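Local coordinates for galactose mutarotase-like protein (Clostridium acetobutylicum, PDB 3OS7), which probably binds carbohydrate and may act as an aldose 1-epimerase, at residues F137-E142 with S148-F153; V170-L173 with E177-L180. One frame throughout, in Å; residues are numbered along the deposited sequence.

Contact 1 of 2, residues F137-E142 with S148-F153. With EDO (1,2-ethanediol), chain H.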
loop_
_atom_site.group_PDB
_atom_site.type_symbol
_atom_site.label_atom_id
_atom_site.label_comp_id
_atom_site.label_asym_id
_atom_site.label_seq_id
_atom_site.Cartn_x
_atom_site.Cartn_y
_atom_site.Cartn_z
ATOM N N PHE A 137 2.318 19.378 2.034
ATOM C CA PHE A 137 1.854 19.885 0.757
ATOM C C PHE A 137 1.410 21.326 0.983
ATOM O O PHE A 137 0.423 21.572 1.683
ATOM C CB PHE A 137 0.705 19.036 0.228
ATOM C CG PHE A 137 0.256 19.408 -1.175
ATOM C CD1 PHE A 137 1.039 19.106 -2.284
ATOM C CD2 PHE A 137 -0.981 19.993 -1.395
ATOM C CE1 PHE A 137 0.610 19.414 -3.552
ATOM C CE2 PHE A 137 -1.402 20.305 -2.668
ATOM C CZ PHE A 137 -0.630 20.012 -3.746
ATOM N N THR A 138 2.148 22.262 0.400
ATOM C CA THR A 138 1.906 23.684 0.596
ATOM C C THR A 138 1.436 24.378 -0.668
ATOM O O THR A 138 1.465 23.827 -1.759
ATOM C CB THR A 138 3.182 24.426 1.068
ATOM O OG1 THR A 138 4.085 24.549 -0.023
ATOM C CG2 THR A 138 3.859 23.692 2.209
ATOM N N LYS A 139 1.028 25.625 -0.480
ATOM C CA LYS A 139 0.608 26.499 -1.553
ATOM C C LYS A 139 1.710 26.717 -2.585
ATOM O O LYS A 139 1.424 27.151 -3.690
ATOM C CB LYS A 139 0.234 27.865 -0.987
ATOM C CG LYS A 139 -1.017 27.908 -0.177
ATOM C CD LYS A 139 -1.137 29.268 0.564
ATOM C CE LYS A 139 -2.391 29.317 1.451
ATOM N NZ LYS A 139 -3.638 29.158 0.636
ATOM N N GLU A 140 2.962 26.425 -2.234
ATOM C CA GLU A 140 4.070 26.617 -3.167
ATOM C C GLU A 140 4.343 25.405 -4.045
ATOM O O GLU A 140 5.118 25.490 -5.004
ATOM C CB GLU A 140 5.355 27.018 -2.416
ATOM C CG GLU A 140 5.226 28.216 -1.454
ATOM C CD GLU A 140 4.381 29.336 -2.015
ATOM O OE1 GLU A 140 4.562 29.688 -3.213
ATOM O OE2 GLU A 140 3.540 29.867 -1.248
ATOM N N ASN A 141 3.687 24.287 -3.762
ATOM C CA ASN A 141 3.899 23.074 -4.540
ATOM C C ASN A 141 3.354 23.302 -5.947
ATOM O O ASN A 141 2.298 23.923 -6.128
ATOM C CB ASN A 141 3.217 21.860 -3.869
ATOM C CG ASN A 141 3.721 20.527 -4.395
ATOM O OD1 ASN A 141 3.482 20.161 -5.559
ATOM N ND2 ASN A 141 4.407 19.788 -3.538
ATOM N N GLU A 142 4.086 22.805 -6.938
ATOM C CA GLU A 142 3.680 22.950 -8.331
ATOM C C GLU A 142 2.330 22.287 -8.620
ATOM O O GLU A 142 1.641 22.651 -9.567
ATOM C CB GLU A 142 4.774 22.438 -9.288
ATOM C CG GLU A 142 5.021 20.936 -9.319
ATOM C CD GLU A 142 5.848 20.524 -10.537
ATOM O OE1 GLU A 142 6.720 21.312 -10.961
ATOM O OE2 GLU A 142 5.613 19.426 -11.076
ATOM N N SER A 148 -6.071 22.407 -4.754
ATOM C CA SER A 148 -5.736 23.525 -3.892
ATOM C C SER A 148 -6.184 23.321 -2.441
ATOM O O SER A 148 -7.000 24.094 -1.902
ATOM C CB SER A 148 -6.296 24.829 -4.464
ATOM O OG SER A 148 -5.790 25.031 -5.774
ATOM N N HIS A 149 -5.606 22.303 -1.811
ATOM C CA HIS A 149 -5.795 22.042 -0.396
ATOM C C HIS A 149 -4.449 21.739 0.219
ATOM O O HIS A 149 -3.836 20.716 -0.122
ATOM C CB HIS A 149 -6.690 20.815 -0.151
ATOM C CG HIS A 149 -8.051 20.914 -0.767
ATOM N ND1 HIS A 149 -9.106 21.545 -0.148
ATOM C CD2 HIS A 149 -8.533 20.444 -1.939
ATOM C CE1 HIS A 149 -10.176 21.469 -0.922
ATOM N NE2 HIS A 149 -9.847 20.830 -2.031
ATOM N N GLU A 150 -3.980 22.595 1.124
ATOM C CA GLU A 150 -2.818 22.258 1.940
ATOM C C GLU A 150 -3.123 21.023 2.795
ATOM O O GLU A 150 -4.240 20.834 3.262
ATOM C CB GLU A 150 -2.370 23.439 2.809
ATOM C CG GLU A 150 -1.830 24.606 1.961
ATOM C CD GLU A 150 -1.102 25.680 2.762
ATOM O OE1 GLU A 150 -1.670 26.172 3.741
ATOM O OE2 GLU A 150 0.031 26.069 2.376
ATOM N N PHE A 151 -2.143 20.157 2.951
ATOM C CA PHE A 151 -2.310 18.973 3.792
ATOM C C PHE A 151 -0.969 18.465 4.298
ATOM O O PHE A 151 0.077 18.844 3.782
ATOM C CB PHE A 151 -3.107 17.862 3.055
ATOM C CG PHE A 151 -2.403 17.250 1.856
ATOM C CD1 PHE A 151 -1.446 16.271 2.027
ATOM C CD2 PHE A 151 -2.739 17.636 0.553
ATOM C CE1 PHE A 151 -0.807 15.701 0.932
ATOM C CE2 PHE A 151 -2.127 17.079 -0.535
ATOM C CZ PHE A 151 -1.140 16.084 -0.330
ATOM N N GLN A 152 -1.008 17.625 5.330
ATOM C CA GLN A 152 0.172 16.899 5.755
ATOM C C GLN A 152 -0.187 15.427 5.829
ATOM O O GLN A 152 -1.118 15.038 6.524
ATOM C CB GLN A 152 0.674 17.337 7.124
ATOM C CG GLN A 152 1.972 16.649 7.556
ATOM C CD GLN A 152 2.397 17.052 8.953
ATOM O OE1 GLN A 152 1.797 16.622 9.950
ATOM N NE2 GLN A 152 3.440 17.872 9.035
ATOM N N PHE A 153 0.587 14.622 5.121
ATOM C CA PHE A 153 0.563 13.186 5.242
ATOM C C PHE A 153 1.651 12.742 6.241
ATOM O O PHE A 153 2.734 13.340 6.327
ATOM C CB PHE A 153 0.835 12.557 3.872
ATOM C CG PHE A 153 -0.303 11.783 3.292
ATOM C CD1 PHE A 153 -0.451 10.441 3.557
ATOM C CD2 PHE A 153 -1.209 12.400 2.418
ATOM C CE1 PHE A 153 -1.471 9.720 2.976
ATOM C CE2 PHE A 153 -2.237 11.677 1.830
ATOM C CZ PHE A 153 -2.368 10.351 2.106
HETATM C C1 EDO H . -2.176 13.666 10.335
HETATM O O1 EDO H . -1.831 12.924 11.502
HETATM C C2 EDO H . -0.928 13.904 9.485
HETATM O O2 EDO H . 0.064 14.650 10.220
#
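Phe137 and Phe151 form an antiparallel hydrogen-bonded pair where strands 128-137 and 151-160 of the mutarotase-like beta-sandwich adjoin, at the mouth of the loop that joins them. Phe137 N donates to Phe151 O (2.9 Å), and Phe151 N returns a longer bond to Phe137 O (3.2 Å). Beyond the pair the strands part, and a side chain takes over: the backbone N of Lys139 donates to Glu150 OE2 (3.1 Å), meeting the carboxylate on its anti side. This bond ties a type I turn, Thr138 to Asn141, to Glu150 of the adjoining segment; Thr138 OG1, accepting from Glu140 N, adds an ST turn. Lys139 crosses Glu150 at about a right angle, its CG close to OE2, while its NZ stays 4.7 Å from Glu150 OE1 and bonds weakly to Tyr144.

On the buried face, Phe137 CB sits over the centre of the Phe151 ring in a CH-pi contact. With CG anti to N (chi1 -174°), the Phe137 ring is carried alongside Phe151 CE2; the two rings lie near parallel (20°) but slid apart, barely overlapping. Phe111 also meets the Phe137 ring, and His149 O lies in that ring's plane, at its edge, 3.2 Å from CD2.

Contact 2 of 2, residues V170-L173 with E177-L180; sequences VVNL and EMPL
Asn172 and the selenomethionine Met178 face each other across the turn that joins strands 163-172 and 178-189, lying side by side and pointing opposite ways. Both side chains leave the backbone with CG anti to N (chi1 176° for Asn172), which lays Asn172 CG against Met178 CB. The amide of Asn172 thus rests on the base of Met178, its ND2 3.5 Å from Met178 CB, a packing contact alone. Its polar atoms are used elsewhere: OD1 meets Ser174 OG, and ND2 gives to the backbone oxygens of Glu176 and Leu324, which fixes the amide's rotation at the turn.

Met178 runs extended as far as SE, then bends at its last torsion (chi3 90°). The bend brings CE to Val170, 4.1 Å from CG2, and SE passes 4.2 Å from Asn172 CB. The two Val170 methyls divide the work: CG2 meets Met178, while CG1 touches Leu180 CD1 at 3.5 Å. Phe151 and Leu324 also pack on Met178.

The strand segments run antiparallel at 157° with their axes 8.9 Å apart, and side chains alone bridge them. Such facing of consecutive strands without backbone pairing is characteristic of a beta-sandwich, where a connection passes from one sheet to the other, here in the mutarotase-like fold.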
loop_
_atom_site.group_PDB
_atom_site.type_symbol
_atom_site.label_atom_id
_atom_site.label_comp_id
_atom_site.label_asym_id
_atom_site.label_seq_id
_atom_site.Cartn_x
_atom_site.Cartn_y
_atom_site.Cartn_z
ATOM N N VAL A 170 -3.575 11.534 7.363
ATOM C CA VAL A 170 -3.525 12.767 6.642
ATOM C C VAL A 170 -4.469 13.741 7.334
ATOM O O VAL A 170 -5.491 13.324 7.876
ATOM C CB VAL A 170 -3.877 12.598 5.151
ATOM C CG1 VAL A 170 -5.190 11.917 4.970
ATOM C CG2 VAL A 170 -3.853 13.930 4.469
ATOM N N VAL A 171 -4.083 15.017 7.340
ATOM C CA VAL A 171 -4.881 16.083 7.938
ATOM C C VAL A 171 -5.075 17.158 6.862
ATOM O O VAL A 171 -4.145 17.516 6.162
ATOM C CB VAL A 171 -4.254 16.663 9.239
ATOM C CG1 VAL A 171 -2.846 17.164 9.036
ATOM C CG2 VAL A 171 -5.126 17.796 9.775
ATOM N N ASN A 172 -6.311 17.614 6.715
ATOM C CA ASN A 172 -6.660 18.675 5.800
ATOM C C ASN A 172 -6.302 19.990 6.484
ATOM O O ASN A 172 -6.889 20.313 7.511
ATOM C CB ASN A 172 -8.154 18.601 5.499
ATOM C CG ASN A 172 -8.648 19.736 4.631
ATOM O OD1 ASN A 172 -7.871 20.496 4.036
ATOM N ND2 ASN A 172 -9.969 19.861 4.554
ATOM N N LEU A 173 -5.323 20.706 5.936
ATOM C CA LEU A 173 -4.874 21.988 6.483
ATOM C C LEU A 173 -5.472 23.188 5.721
ATOM O O LEU A 173 -5.057 24.335 5.920
ATOM C CB LEU A 173 -3.337 22.039 6.494
ATOM C CG LEU A 173 -2.654 20.967 7.384
ATOM C CD1 LEU A 173 -1.112 20.937 7.222
ATOM C CD2 LEU A 173 -3.073 21.115 8.877
ATOM N N GLU A 177 -13.513 21.675 2.284
ATOM C CA GLU A 177 -13.669 20.231 2.302
ATOM C C GLU A 177 -12.725 19.569 1.287
ATOM O O GLU A 177 -12.732 19.944 0.132
ATOM C CB GLU A 177 -15.117 19.925 1.929
ATOM C CG GLU A 177 -15.614 18.616 2.399
ATOM C CD GLU A 177 -16.999 18.279 1.870
ATOM O OE1 GLU A 177 -17.582 19.051 1.061
ATOM O OE2 GLU A 177 -17.497 17.217 2.264
HETATM N N MSE A 178 -11.942 18.582 1.729
HETATM C CA MSE A 178 -10.912 17.949 0.914
HETATM C C MSE A 178 -11.316 16.517 0.536
HETATM O O MSE A 178 -11.561 15.690 1.401
HETATM C CB MSE A 178 -9.596 17.897 1.665
HETATM C CG MSE A 178 -8.415 17.487 0.805
HETATM SE SE MSE A 178 -6.821 17.174 1.806
HETATM C CE MSE A 178 -6.990 15.304 2.205
ATOM N N PRO A 179 -11.353 16.218 -0.764
ATOM C CA PRO A 179 -11.583 14.824 -1.189
ATOM C C PRO A 179 -10.518 13.899 -0.644
ATOM O O PRO A 179 -9.342 14.279 -0.590
ATOM C CB PRO A 179 -11.425 14.901 -2.717
ATOM C CG PRO A 179 -11.688 16.353 -3.044
ATOM C CD PRO A 179 -11.195 17.132 -1.898
ATOM N N LEU A 180 -10.890 12.669 -0.303
ATOM C CA LEU A 180 -9.948 11.753 0.313
ATOM C C LEU A 180 -10.168 10.323 -0.177
ATOM O O LEU A 180 -11.265 9.763 -0.054
ATOM C CB LEU A 180 -10.141 11.753 1.828
ATOM C CG LEU A 180 -9.241 10.807 2.630
ATOM C CD1 LEU A 180 -7.826 11.328 2.705
ATOM C CD2 LEU A 180 -9.838 10.661 4.005
#

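Contact 1 and contact 2 follow each other along the chain, their centres about 10 Å apart, and meet through the neighbouring strands 151-160 and 163-172. Backbone bonds probably join them: Glu150 O lies 2.9 Å from Leu173 N, and Gln152 O lies 3.1 Å from Val171 N. Contact 1 is partly buried, with an exposed polar turn at one end and paired aromatic rings at the other; contact 2 is mostly buried and held by side-chain packing. Backbone pairing within a sheet dominates the first, whereas the second spans a wider gap between strands that do not pair with each other. His149 of contact 1 packs on contact 2, its CE1 3.2 Å from Glu177 O.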